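Local coordinates for protein hydroxyethylphosphonate dioxygenase (Streptomyces albus, PDB 6B9R) that catalyses, with non-haem iron and dioxygen, the oxidative cleavage of 2-hydroxyethylphosphonate, probably to hydroxymethylphosphonate and formate, at residues 13-17 against 77-81; 26-32 against 445-450; 237-243 against 270-276; 363-369 against 414-420. All coordinates share one frame; numbering follows the deposited sequence.

Contact 1: residues 13-17 against 77-81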
# COMPACT_ATOMS: atom_id res chain seq x y z
N ARG A 13 2.56 -11.04 -20.03
CA ARG A 13 3.42 -10.84 -18.86
C ARG A 13 4.78 -10.30 -19.28
O ARG A 13 5.35 -9.43 -18.60
CB ARG A 13 3.58 -12.14 -18.07
CG ARG A 13 4.32 -11.97 -16.75
CD ARG A 13 4.15 -13.16 -15.81
NE ARG A 13 4.88 -14.34 -16.26
CZ ARG A 13 4.31 -15.45 -16.73
NH1 ARG A 13 2.99 -15.54 -16.81
NH2 ARG A 13 5.07 -16.46 -17.11
N ALA A 14 5.32 -10.83 -20.38
CA ALA A 14 6.57 -10.30 -20.92
C ALA A 14 6.44 -8.82 -21.25
O ALA A 14 7.34 -8.03 -20.94
CB ALA A 14 7.00 -11.10 -22.15
N ALA A 15 5.32 -8.43 -21.86
CA ALA A 15 5.09 -7.02 -22.16
C ALA A 15 5.05 -6.18 -20.89
O ALA A 15 5.59 -5.07 -20.85
CB ALA A 15 3.78 -6.86 -22.94
N ARG A 16 4.40 -6.68 -19.83
CA ARG A 16 4.39 -5.97 -18.57
C ARG A 16 5.80 -5.80 -18.02
O ARG A 16 6.15 -4.73 -17.52
CB ARG A 16 3.51 -6.70 -17.55
CG ARG A 16 2.04 -6.75 -17.95
CD ARG A 16 1.10 -6.97 -16.76
NE ARG A 16 1.18 -8.32 -16.20
CZ ARG A 16 0.63 -9.40 -16.75
NH1 ARG A 16 -0.05 -9.31 -17.89
NH2 ARG A 16 0.75 -10.58 -16.15
N ALA A 17 6.63 -6.85 -18.13
CA ALA A 17 8.00 -6.77 -17.64
C ALA A 17 8.82 -5.78 -18.46
O ALA A 17 9.61 -5.01 -17.90
CB ALA A 17 8.65 -8.15 -17.67
N PRO A 77 6.77 -8.18 -13.06
CA PRO A 77 5.31 -8.09 -12.99
C PRO A 77 4.77 -9.24 -12.15
O PRO A 77 5.51 -10.13 -11.73
CB PRO A 77 4.89 -8.23 -14.46
CG PRO A 77 5.95 -9.13 -15.04
CD PRO A 77 7.23 -8.71 -14.36
N ILE A 78 3.47 -9.22 -11.91
CA ILE A 78 2.80 -10.37 -11.35
C ILE A 78 2.08 -11.10 -12.48
O ILE A 78 1.99 -10.62 -13.61
CB ILE A 78 1.85 -10.00 -10.19
CG1 ILE A 78 0.66 -9.17 -10.66
CG2 ILE A 78 2.61 -9.31 -9.07
CD1 ILE A 78 -0.51 -9.21 -9.65
N HIS A 79 1.58 -12.29 -12.18
CA HIS A 79 0.88 -13.09 -13.18
C HIS A 79 -0.59 -12.72 -13.21
O HIS A 79 -1.17 -12.30 -12.20
CB HIS A 79 1.02 -14.58 -12.88
CG HIS A 79 2.43 -15.07 -12.88
ND1 HIS A 79 2.87 -16.05 -13.74
CD2 HIS A 79 3.50 -14.73 -12.12
CE1 HIS A 79 4.15 -16.29 -13.51
NE2 HIS A 79 4.56 -15.50 -12.54
N ASN A 80 -1.19 -12.85 -14.38
CA ASN A 80 -2.63 -12.80 -14.54
C ASN A 80 -3.08 -14.23 -14.76
O ASN A 80 -2.77 -14.83 -15.81
CB ASN A 80 -3.03 -11.90 -15.71
CG ASN A 80 -4.56 -11.77 -15.84
OD1 ASN A 80 -5.30 -12.70 -15.56
ND2 ASN A 80 -5.02 -10.60 -16.25
N ASP A 81 -3.76 -14.81 -13.77
CA ASP A 81 -4.33 -16.14 -13.92
C ASP A 81 -5.86 -16.10 -13.90
O ASP A 81 -6.49 -17.15 -13.74
CB ASP A 81 -3.78 -17.08 -12.83
CG ASP A 81 -4.03 -16.58 -11.42
OD1 ASP A 81 -4.96 -15.77 -11.23
OD2 ASP A 81 -3.29 -16.99 -10.50
O HOH W 1 0.57 -13.58 -16.74
O HOH W 2 1.89 -6.97 -13.28
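Arg13 and Arg16, one turn apart on helix 10-27, hold the loop 77-81 in two different ways, a small example of one residue type serving two kinds of interaction. The first is flat packing. CD of Arg13 lies 3.8 Å from the centroid of the His79 ring, 8° off its normal, in a CH-pi contact. The guanidinium follows over the same ring, its plane 27° from that of the imidazole, with His79 CE1 above its centre. A bend at chi3 lays the group along the ring rather than past it. Arg13 NH1 comes within 3.1 Å of His79 ND1, but that nitrogen lies over the guanidinium face, at an angle too poor for a hydrogen bond.

Arg16 works by polar bonding. Arg16 NH2 donates to Ile78 O at 2.8 Å, nearly straight at 171°, within both the guanidinium plane and the carbonyl plane. One water accepts from Arg13 NH1, Arg16 NH2 and Asn80 N, tying both arginines to the loop backbone; a second bridges Ile78 N and, weakly, Arg16 NE.

Apolar packing completes the contact. Pro77 sets its CD against Ala17 CB at 3.6 Å, its CB against Arg16 CB at 3.7 Å and its CG against Arg13 CG.

Beyond the ring, His79 NE2 is hydrogen-bonded to Glu72 of the second subunit, and Asn71 of that subunit bonds His79 N. This chemistry implies that the helix fixes a loop lying at the dimer interface, where the Glu72 carboxylate would probably favour a proton on His79 NE2, with the Arg13 guanidinium laid over the same ring.

Contact 2: residues 26-32 against 445-450. With 2HE ((2-hydroxyethyl)phosphonic acid), chain Q.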
# COMPACT_ATOMS: atom_id res chain seq x y z
N ASN A 26 13.30 5.36 -17.17
CA ASN A 26 12.74 6.71 -17.14
C ASN A 26 12.85 7.33 -15.76
O ASN A 26 13.20 8.51 -15.62
CB ASN A 26 11.27 6.68 -17.55
CG ASN A 26 11.07 6.56 -19.04
OD1 ASN A 26 12.00 6.69 -19.83
ND2 ASN A 26 9.82 6.34 -19.44
N ASP A 27 12.52 6.56 -14.71
CA ASP A 27 12.51 7.10 -13.35
C ASP A 27 13.91 7.48 -12.88
O ASP A 27 14.06 8.40 -12.07
CB ASP A 27 11.89 6.10 -12.38
CG ASP A 27 10.39 5.98 -12.56
OD1 ASP A 27 9.81 6.74 -13.36
OD2 ASP A 27 9.79 5.12 -11.88
N LEU A 28 14.94 6.81 -13.39
CA LEU A 28 16.32 7.11 -13.05
C LEU A 28 16.95 8.11 -14.01
O LEU A 28 18.17 8.34 -13.93
CB LEU A 28 17.15 5.81 -13.01
CG LEU A 28 16.93 5.03 -11.70
CD1 LEU A 28 17.35 3.56 -11.81
CD2 LEU A 28 17.71 5.70 -10.57
N LYS A 29 16.16 8.70 -14.91
CA LYS A 29 16.69 9.60 -15.94
C LYS A 29 17.84 8.95 -16.70
O LYS A 29 18.87 9.57 -16.99
CB LYS A 29 17.09 10.94 -15.32
CG LYS A 29 15.96 11.63 -14.54
CD LYS A 29 14.70 11.75 -15.41
CE LYS A 29 13.66 12.73 -14.84
NZ LYS A 29 13.04 12.24 -13.58
N ARG A 30 17.66 7.67 -17.04
CA ARG A 30 18.56 6.94 -17.93
C ARG A 30 17.85 6.74 -19.27
O ARG A 30 16.89 5.96 -19.36
CB ARG A 30 18.97 5.60 -17.32
CG ARG A 30 19.51 5.70 -15.88
CD ARG A 30 20.70 6.66 -15.84
NE ARG A 30 21.70 6.36 -14.80
CZ ARG A 30 21.71 6.89 -13.58
NH1 ARG A 30 22.68 6.57 -12.74
NH2 ARG A 30 20.75 7.73 -13.19
N ASN A 31 18.31 7.43 -20.32
CA ASN A 31 17.73 7.17 -21.62
C ASN A 31 18.36 5.90 -22.18
O ASN A 31 19.14 5.22 -21.51
CB ASN A 31 17.86 8.39 -22.53
CG ASN A 31 19.30 8.74 -22.84
OD1 ASN A 31 20.23 7.97 -22.57
ND2 ASN A 31 19.50 9.92 -23.44
N ASP A 32 18.03 5.57 -23.43
CA ASP A 32 18.47 4.29 -24.00
C ASP A 32 19.98 4.13 -23.91
O ASP A 32 20.48 3.09 -23.46
CB ASP A 32 18.00 4.19 -25.45
CG ASP A 32 16.48 4.08 -25.58
OD1 ASP A 32 15.76 4.84 -24.89
OD2 ASP A 32 16.01 3.25 -26.37
N GLU A 445 3.98 1.52 -19.33
CA GLU A 445 4.76 2.59 -19.93
C GLU A 445 5.19 2.16 -21.33
O GLU A 445 5.58 1.01 -21.55
CB GLU A 445 5.97 2.93 -19.08
CG GLU A 445 6.87 4.04 -19.66
CD GLU A 445 6.17 5.40 -19.74
OE1 GLU A 445 5.34 5.62 -20.65
OE2 GLU A 445 6.47 6.26 -18.88
N ASP A 446 5.12 3.10 -22.26
CA ASP A 446 5.30 2.79 -23.67
C ASP A 446 6.24 3.77 -24.37
O ASP A 446 6.22 3.85 -25.60
CB ASP A 446 3.94 2.77 -24.39
CG ASP A 446 3.20 4.12 -24.33
OD1 ASP A 446 3.74 5.09 -23.76
OD2 ASP A 446 2.07 4.20 -24.86
N ARG A 447 7.04 4.52 -23.62
CA ARG A 447 7.84 5.55 -24.29
C ARG A 447 8.91 6.08 -23.35
O ARG A 447 8.78 6.04 -22.12
CB ARG A 447 6.95 6.72 -24.76
CG ARG A 447 6.36 7.56 -23.61
CD ARG A 447 5.19 8.42 -24.10
NE ARG A 447 4.05 7.60 -24.50
CZ ARG A 447 2.86 8.08 -24.86
NH1 ARG A 447 2.64 9.39 -24.88
NH2 ARG A 447 1.89 7.24 -25.20
N LEU A 448 9.97 6.61 -23.96
CA LEU A 448 10.93 7.44 -23.24
C LEU A 448 10.21 8.66 -22.67
O LEU A 448 9.23 9.15 -23.24
CB LEU A 448 12.05 7.87 -24.19
CG LEU A 448 13.30 8.61 -23.69
CD1 LEU A 448 14.20 7.72 -22.83
CD2 LEU A 448 14.07 9.13 -24.88
N TRP A 449 10.73 9.18 -21.56
CA TRP A 449 10.01 10.23 -20.84
C TRP A 449 10.06 11.59 -21.53
O TRP A 449 9.37 12.50 -21.09
CB TRP A 449 10.52 10.35 -19.40
CG TRP A 449 11.82 11.11 -19.21
CD1 TRP A 449 11.95 12.43 -18.88
CD2 TRP A 449 13.15 10.59 -19.29
NE1 TRP A 449 13.28 12.76 -18.77
CE2 TRP A 449 14.04 11.65 -19.02
CE3 TRP A 449 13.68 9.33 -19.58
CZ2 TRP A 449 15.43 11.49 -19.03
CZ3 TRP A 449 15.06 9.16 -19.59
CH2 TRP A 449 15.92 10.24 -19.33
N TYR A 450 10.85 11.74 -22.60
CA TYR A 450 10.87 12.97 -23.39
C TYR A 450 11.03 12.61 -24.86
O TYR A 450 11.33 11.47 -25.21
CB TYR A 450 12.01 13.90 -22.95
CG TYR A 450 13.37 13.33 -23.27
CD1 TYR A 450 13.95 12.36 -22.45
CD2 TYR A 450 14.08 13.75 -24.39
CE1 TYR A 450 15.19 11.83 -22.73
CE2 TYR A 450 15.33 13.23 -24.69
CZ TYR A 450 15.88 12.26 -23.85
OH TYR A 450 17.13 11.72 -24.11
OXT TYR A 450 10.85 13.45 -25.74
O3 2HE Q . 12.22 16.23 -18.51
P 2HE Q . 12.70 16.12 -16.99
O1 2HE Q . 11.57 15.67 -16.10
O2 2HE Q . 13.92 15.07 -16.96
CA 2HE Q . 13.23 17.71 -16.35
CB 2HE Q . 13.46 17.48 -14.87
O4 2HE Q . 12.27 16.95 -14.29
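Asn26 and Trp449 bring their CA atoms to 5.8 Å where helix 10-27 ends in a Schellman motif, with Lys29 as C-prime residue at positive phi and the chain's last residues running alongside. Asn26 shows how an amide can hold an irregular tail: ND2 donates to Arg447 O at 2.9 Å and 166°, in both the amide and the carbonyl plane, while OD1 takes a weak bond from Trp449 N and lies at the indole edge, 3.1 Å from Trp449 CE3.

The indole is held on both faces. Lys29 CD packs toward the rim of one, 3.7 Å from Trp449 CE2, and Tyr450 CD1 sits over the centre of the other. With chi1 at 79°, Trp449 CG stands between its own backbone N and carbonyl carbon, turning the ring back over the helix end. Asn31 ND2 donates to Tyr450 OH at 3.1 Å, almost straight at 178° and in the amide plane, whereas Asn31 OD1 caps Ala34 N; Asn31 CB also touches Leu448 CD1.

Trp449 NE1 donates to O2 of the bound 2-hydroxyethylphosphonate at 3.0 Å, and Lys29 CE lies 3.2 Å from the same O2. An alanine in place of Trp449 would probably leave O2 without this donor and open a gap between Lys29 and Tyr450. The phosphonate is also hydrogen-bonded to Arg103, Tyr111 and Asn146 of the second subunit, and the Lys29 side chain comes to about 5 Å from bound iron. The arrangement is that of an active site shared across a dimer, with one chain's helix end and C-terminus closing over its partner's pocket.

Contact 3: residues 237-243 against 270-276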
# COMPACT_ATOMS: atom_id res chain seq x y z
N ASP A 237 -6.22 5.69 19.16
CA ASP A 237 -5.42 6.69 19.87
C ASP A 237 -5.21 7.90 18.96
O ASP A 237 -4.23 8.00 18.21
CB ASP A 237 -4.08 6.11 20.31
CG ASP A 237 -3.37 6.99 21.33
OD1 ASP A 237 -3.71 8.19 21.43
OD2 ASP A 237 -2.49 6.48 22.04
N HIS A 238 -6.13 8.87 19.07
CA HIS A 238 -6.06 10.05 18.22
C HIS A 238 -4.93 10.98 18.62
O HIS A 238 -4.35 11.65 17.76
CB HIS A 238 -7.40 10.79 18.27
CG HIS A 238 -8.50 10.05 17.58
ND1 HIS A 238 -9.26 9.09 18.22
CD2 HIS A 238 -8.94 10.09 16.30
CE1 HIS A 238 -10.13 8.59 17.36
NE2 HIS A 238 -9.96 9.18 16.19
N GLY A 239 -4.61 11.06 19.92
CA GLY A 239 -3.49 11.89 20.33
C GLY A 239 -2.18 11.44 19.71
O GLY A 239 -1.35 12.26 19.33
N ALA A 240 -1.98 10.12 19.60
CA ALA A 240 -0.76 9.60 19.00
C ALA A 240 -0.68 9.94 17.52
O ALA A 240 0.40 10.27 17.01
CB ALA A 240 -0.67 8.08 19.19
N MET A 241 -1.81 9.83 16.83
CA MET A 241 -1.92 10.23 15.43
C MET A 241 -1.57 11.71 15.26
O MET A 241 -0.79 12.07 14.37
CB MET A 241 -3.34 9.95 14.95
CG MET A 241 -3.63 10.15 13.48
SD MET A 241 -2.90 8.82 12.50
CE MET A 241 -1.50 9.74 11.92
N LEU A 242 -2.14 12.57 16.10
CA LEU A 242 -1.80 13.99 16.05
C LEU A 242 -0.31 14.21 16.30
O LEU A 242 0.36 14.93 15.55
CB LEU A 242 -2.64 14.77 17.06
CG LEU A 242 -2.33 16.26 17.16
CD1 LEU A 242 -2.62 16.96 15.82
CD2 LEU A 242 -3.14 16.90 18.29
N ARG A 243 0.25 13.58 17.34
CA ARG A 243 1.69 13.71 17.58
C ARG A 243 2.49 13.25 16.36
O ARG A 243 3.52 13.85 16.01
CB ARG A 243 2.12 12.92 18.82
CG ARG A 243 1.58 13.47 20.15
CD ARG A 243 2.31 12.85 21.33
NE ARG A 243 2.44 11.40 21.25
CZ ARG A 243 1.53 10.53 21.71
NH1 ARG A 243 0.42 10.97 22.28
NH2 ARG A 243 1.74 9.23 21.60
N LEU A 270 -4.79 17.80 23.46
CA LEU A 270 -5.17 16.84 22.43
C LEU A 270 -4.03 15.87 22.11
O LEU A 270 -4.30 14.74 21.70
CB LEU A 270 -5.61 17.57 21.16
CG LEU A 270 -6.91 18.37 21.28
CD1 LEU A 270 -7.12 19.24 20.06
CD2 LEU A 270 -8.10 17.43 21.50
N CYS A 271 -2.77 16.28 22.30
CA CYS A 271 -1.66 15.36 22.07
C CYS A 271 -1.59 14.26 23.12
O CYS A 271 -0.97 13.23 22.87
CB CYS A 271 -0.34 16.14 22.01
SG CYS A 271 -0.14 17.07 20.47
N ARG A 272 -2.25 14.44 24.27
CA ARG A 272 -2.12 13.53 25.40
C ARG A 272 -3.35 12.67 25.61
O ARG A 272 -3.47 12.03 26.67
CB ARG A 272 -1.84 14.31 26.68
CG ARG A 272 -0.55 15.10 26.69
CD ARG A 272 -0.33 15.72 28.07
NE ARG A 272 -0.79 17.10 28.17
CZ ARG A 272 -1.92 17.49 28.76
NH1 ARG A 272 -2.24 18.77 28.80
NH2 ARG A 272 -2.73 16.59 29.31
N THR A 273 -4.29 12.63 24.67
CA THR A 273 -5.47 11.84 24.91
C THR A 273 -5.81 10.99 23.69
O THR A 273 -5.57 11.41 22.55
CB THR A 273 -6.67 12.73 25.28
OG1 THR A 273 -7.82 11.91 25.52
CG2 THR A 273 -6.99 13.74 24.18
N PRO A 274 -6.33 9.78 23.90
CA PRO A 274 -6.79 8.98 22.76
C PRO A 274 -8.06 9.49 22.13
O PRO A 274 -8.32 9.20 20.96
CB PRO A 274 -6.99 7.58 23.36
CG PRO A 274 -7.22 7.85 24.81
CD PRO A 274 -6.41 9.04 25.17
N ALA A 275 -8.86 10.27 22.87
CA ALA A 275 -10.12 10.78 22.34
C ALA A 275 -9.86 11.80 21.24
O ALA A 275 -8.95 12.63 21.34
CB ALA A 275 -10.94 11.42 23.46
N ARG A 276 -10.67 11.74 20.18
CA ARG A 276 -10.49 12.69 19.09
C ARG A 276 -10.89 14.09 19.52
O ARG A 276 -11.72 14.29 20.42
CB ARG A 276 -11.30 12.27 17.86
CG ARG A 276 -12.80 12.27 18.09
CD ARG A 276 -13.55 12.40 16.77
NE ARG A 276 -14.99 12.28 16.98
CZ ARG A 276 -15.81 13.31 17.18
NH1 ARG A 276 -15.35 14.55 17.21
NH2 ARG A 276 -17.11 13.09 17.36
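His238 meets the turn after helix 264-271 with every part of its side chain. His238 CB lies 3.3 Å from Pro274 O and also touches Arg276 CA. From CG onward the His238 ring lies under Arg276 CB, which is 3.5 Å from the ring centroid and 10° off its normal, a CH-pi contact that takes in CD2, CE1 and NE2. At the ring edge, His238 ND1 donates to Pro274 O at 2.9 Å, with the oxygen in the ring plane and the nitrogen nearly along the C=O axis. His238 N gives that same oxygen a second bond, so one carbonyl is gripped twice by one residue. Putting an alanine here would probably cost Pro274 O its bond from the ring, leaving the one from the backbone N, and take away the flat face under Arg276 CB.

Gly239 lets the backbones close in, since any CB here would clash with Thr273 O and Cys271 O. One turn on, Arg243 NH1 bonds Cys271 O at 2.7 Å, the C=O pointing almost straight at it (179°). Leu242 CD2 packs on Cys271 SG at 3.7 Å and on Leu270 CB.

The contact thus sets the N-terminal turn of helix 238-249, capped by Asp237, against the C-terminal end of helix 264-271. Helix 279-288 lies close by, with Leu285 against Leu270 and Leu282 against Arg276, in a bundle consistent with a Cro/C1-type helix-turn-helix domain.

Contact 4: residues 363-369 against 414-420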
# COMPACT_ATOMS: atom_id res chain seq x y z
N GLN A 363 -13.37 -4.10 -4.38
CA GLN A 363 -12.83 -5.23 -3.65
C GLN A 363 -12.62 -6.43 -4.57
O GLN A 363 -13.35 -6.61 -5.54
CB GLN A 363 -13.79 -5.64 -2.53
CG GLN A 363 -14.02 -4.57 -1.48
CD GLN A 363 -15.36 -4.76 -0.82
OE1 GLN A 363 -16.41 -4.73 -1.48
NE2 GLN A 363 -15.34 -4.98 0.48
N HIS A 364 -11.61 -7.24 -4.25
CA HIS A 364 -11.59 -8.63 -4.71
C HIS A 364 -12.78 -9.37 -4.12
O HIS A 364 -13.23 -9.05 -3.02
CB HIS A 364 -10.31 -9.34 -4.26
CG HIS A 364 -9.05 -8.74 -4.79
ND1 HIS A 364 -8.50 -9.11 -5.99
CD2 HIS A 364 -8.21 -7.81 -4.26
CE1 HIS A 364 -7.38 -8.43 -6.19
NE2 HIS A 364 -7.19 -7.63 -5.16
N GLN A 365 -13.27 -10.40 -4.81
CA GLN A 365 -14.34 -11.21 -4.23
C GLN A 365 -14.02 -12.70 -4.33
O GLN A 365 -13.45 -13.16 -5.33
CB GLN A 365 -15.69 -10.93 -4.90
CG GLN A 365 -16.06 -9.46 -4.83
CD GLN A 365 -17.44 -9.19 -5.35
OE1 GLN A 365 -18.44 -9.62 -4.76
NE2 GLN A 365 -17.52 -8.47 -6.47
N TYR A 366 -14.43 -13.43 -3.30
CA TYR A 366 -14.33 -14.88 -3.24
C TYR A 366 -15.73 -15.43 -2.97
O TYR A 366 -16.43 -14.93 -2.10
CB TYR A 366 -13.34 -15.31 -2.14
CG TYR A 366 -13.43 -16.76 -1.73
CD1 TYR A 366 -14.33 -17.17 -0.75
CD2 TYR A 366 -12.61 -17.72 -2.31
CE1 TYR A 366 -14.43 -18.49 -0.37
CE2 TYR A 366 -12.69 -19.05 -1.94
CZ TYR A 366 -13.61 -19.43 -0.96
OH TYR A 366 -13.71 -20.75 -0.57
N LEU A 367 -16.13 -16.46 -3.71
CA LEU A 367 -17.44 -17.07 -3.56
C LEU A 367 -17.27 -18.55 -3.29
O LEU A 367 -16.36 -19.19 -3.81
CB LEU A 367 -18.29 -16.87 -4.82
CG LEU A 367 -18.43 -15.47 -5.41
CD1 LEU A 367 -19.29 -15.53 -6.67
CD2 LEU A 367 -19.04 -14.51 -4.39
N TYR A 368 -18.16 -19.11 -2.46
CA TYR A 368 -18.15 -20.54 -2.19
C TYR A 368 -19.60 -20.98 -2.04
O TYR A 368 -20.34 -20.38 -1.26
CB TYR A 368 -17.34 -20.86 -0.92
CG TYR A 368 -17.36 -22.34 -0.57
CD1 TYR A 368 -16.40 -23.20 -1.08
CD2 TYR A 368 -18.34 -22.87 0.27
CE1 TYR A 368 -16.43 -24.56 -0.78
CE2 TYR A 368 -18.36 -24.21 0.58
CZ TYR A 368 -17.40 -25.06 0.06
OH TYR A 368 -17.45 -26.40 0.38
N VAL A 369 -20.01 -22.01 -2.77
CA VAL A 369 -21.42 -22.40 -2.80
C VAL A 369 -21.70 -23.34 -1.63
O VAL A 369 -21.25 -24.49 -1.63
CB VAL A 369 -21.82 -23.04 -4.13
CG1 VAL A 369 -23.27 -23.55 -4.04
CG2 VAL A 369 -21.68 -22.04 -5.26
N LEU A 414 -24.71 -19.01 -0.85
CA LEU A 414 -23.27 -19.01 -1.04
C LEU A 414 -22.61 -18.11 -0.01
O LEU A 414 -23.24 -17.24 0.60
CB LEU A 414 -22.87 -18.59 -2.47
CG LEU A 414 -23.15 -17.23 -3.10
CD1 LEU A 414 -22.27 -16.12 -2.52
CD2 LEU A 414 -22.90 -17.36 -4.60
N LEU A 415 -21.32 -18.33 0.18
CA LEU A 415 -20.50 -17.53 1.07
C LEU A 415 -19.70 -16.55 0.22
O LEU A 415 -19.13 -16.94 -0.80
CB LEU A 415 -19.56 -18.43 1.89
CG LEU A 415 -18.58 -17.79 2.87
CD1 LEU A 415 -19.31 -16.99 3.93
CD2 LEU A 415 -17.73 -18.90 3.50
N MET A 416 -19.67 -15.28 0.63
CA MET A 416 -18.96 -14.23 -0.10
C MET A 416 -18.01 -13.50 0.84
O MET A 416 -18.42 -13.00 1.89
CB MET A 416 -19.94 -13.24 -0.75
CG MET A 416 -19.31 -11.96 -1.33
SD MET A 416 -20.57 -10.78 -1.91
CE MET A 416 -20.99 -11.44 -3.51
N LEU A 417 -16.73 -13.45 0.47
CA LEU A 417 -15.75 -12.67 1.19
C LEU A 417 -15.12 -11.69 0.21
O LEU A 417 -14.56 -12.12 -0.80
CB LEU A 417 -14.65 -13.54 1.81
CG LEU A 417 -13.61 -12.69 2.55
CD1 LEU A 417 -14.22 -11.95 3.76
CD2 LEU A 417 -12.42 -13.51 2.99
N ARG A 418 -15.22 -10.40 0.51
CA ARG A 418 -14.69 -9.32 -0.31
C ARG A 418 -13.61 -8.62 0.49
O ARG A 418 -13.82 -8.33 1.68
CB ARG A 418 -15.80 -8.33 -0.69
CG ARG A 418 -17.14 -8.99 -0.95
CD ARG A 418 -18.22 -7.93 -1.11
NE ARG A 418 -18.77 -7.93 -2.46
CZ ARG A 418 -19.40 -6.90 -3.00
NH1 ARG A 418 -19.53 -5.76 -2.31
NH2 ARG A 418 -19.89 -6.99 -4.23
N ILE A 419 -12.46 -8.38 -0.13
CA ILE A 419 -11.33 -7.77 0.57
C ILE A 419 -10.73 -6.68 -0.30
O ILE A 419 -10.81 -6.73 -1.53
CB ILE A 419 -10.24 -8.81 0.95
CG1 ILE A 419 -9.64 -9.44 -0.31
CG2 ILE A 419 -10.83 -9.91 1.84
CD1 ILE A 419 -8.41 -10.30 -0.03
N GLY A 420 -10.13 -5.69 0.35
CA GLY A 420 -9.39 -4.68 -0.39
C GLY A 420 -8.12 -5.26 -0.97
O GLY A 420 -7.47 -6.11 -0.37
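Gln365 OE1 is gripped by two nitrogens of Arg418, NE at 2.9 Å and NH2 at 3.0 Å. Both come from the same side and from well above the amide carbonyl plane, while the oxygen stays near the guanidinium plane; the two flat groups stand 88° apart. The side chains run side by side in the same direction, and a turn at chi3 of Arg418 (115°) brings NE round to the amide. Arg418 NH1 bonds instead to Ala247 O and Ala248 O of the second subunit, so Gln365 positions an arginine that reaches across the dimer.

Underneath, strands 364-369 and 414-419 run antiparallel, their axes 4.5 Å apart at closest approach. Paired backbone bonds join Tyr366 with Leu417 and Tyr368 with Leu415, the shortest being Leu415 N to Tyr368 O at 2.7 Å and 172°. His364 and Ile419 form another hydrogen-bonded pair, in which the bond from His364 N is weak.

The two faces meet different neighbours. On the face of Gln365 and Arg418, Leu367 CD2 packs against Met416 CE at 3.7 Å and Leu414 CD1 at 4.1 Å, with strand 403-407 nearby in the same beta domain. On the face of Tyr366 and Leu417, both side chains rest on Leu206 of strand 202-208, in the other beta domain, a build consistent with the tandem cupin (double-stranded beta-helix) fold of this dioxygenase family.

The four contacts join different parts of one chain. Contacts 1 and 2 both use helix 10-27, their centres 20 Å apart, and their segments alternate along the chain; contact 2 joins the N-terminal region to the C-terminus and so encloses contacts 3 and 4. Contact 3 follows contact 1 in sequence, in a helical domain across the chain's centre from it, the centres of the two contacts 43 Å apart. Contact 4, later still and deepest, has its centre 11 Å from that of the chain, in a seven-stranded sheet. Contacts 1, 2 and 4 all touch the second subunit, so dimer assembly draws on helix, loop, tail and sheet alike, with contact 2 carrying it into an active site.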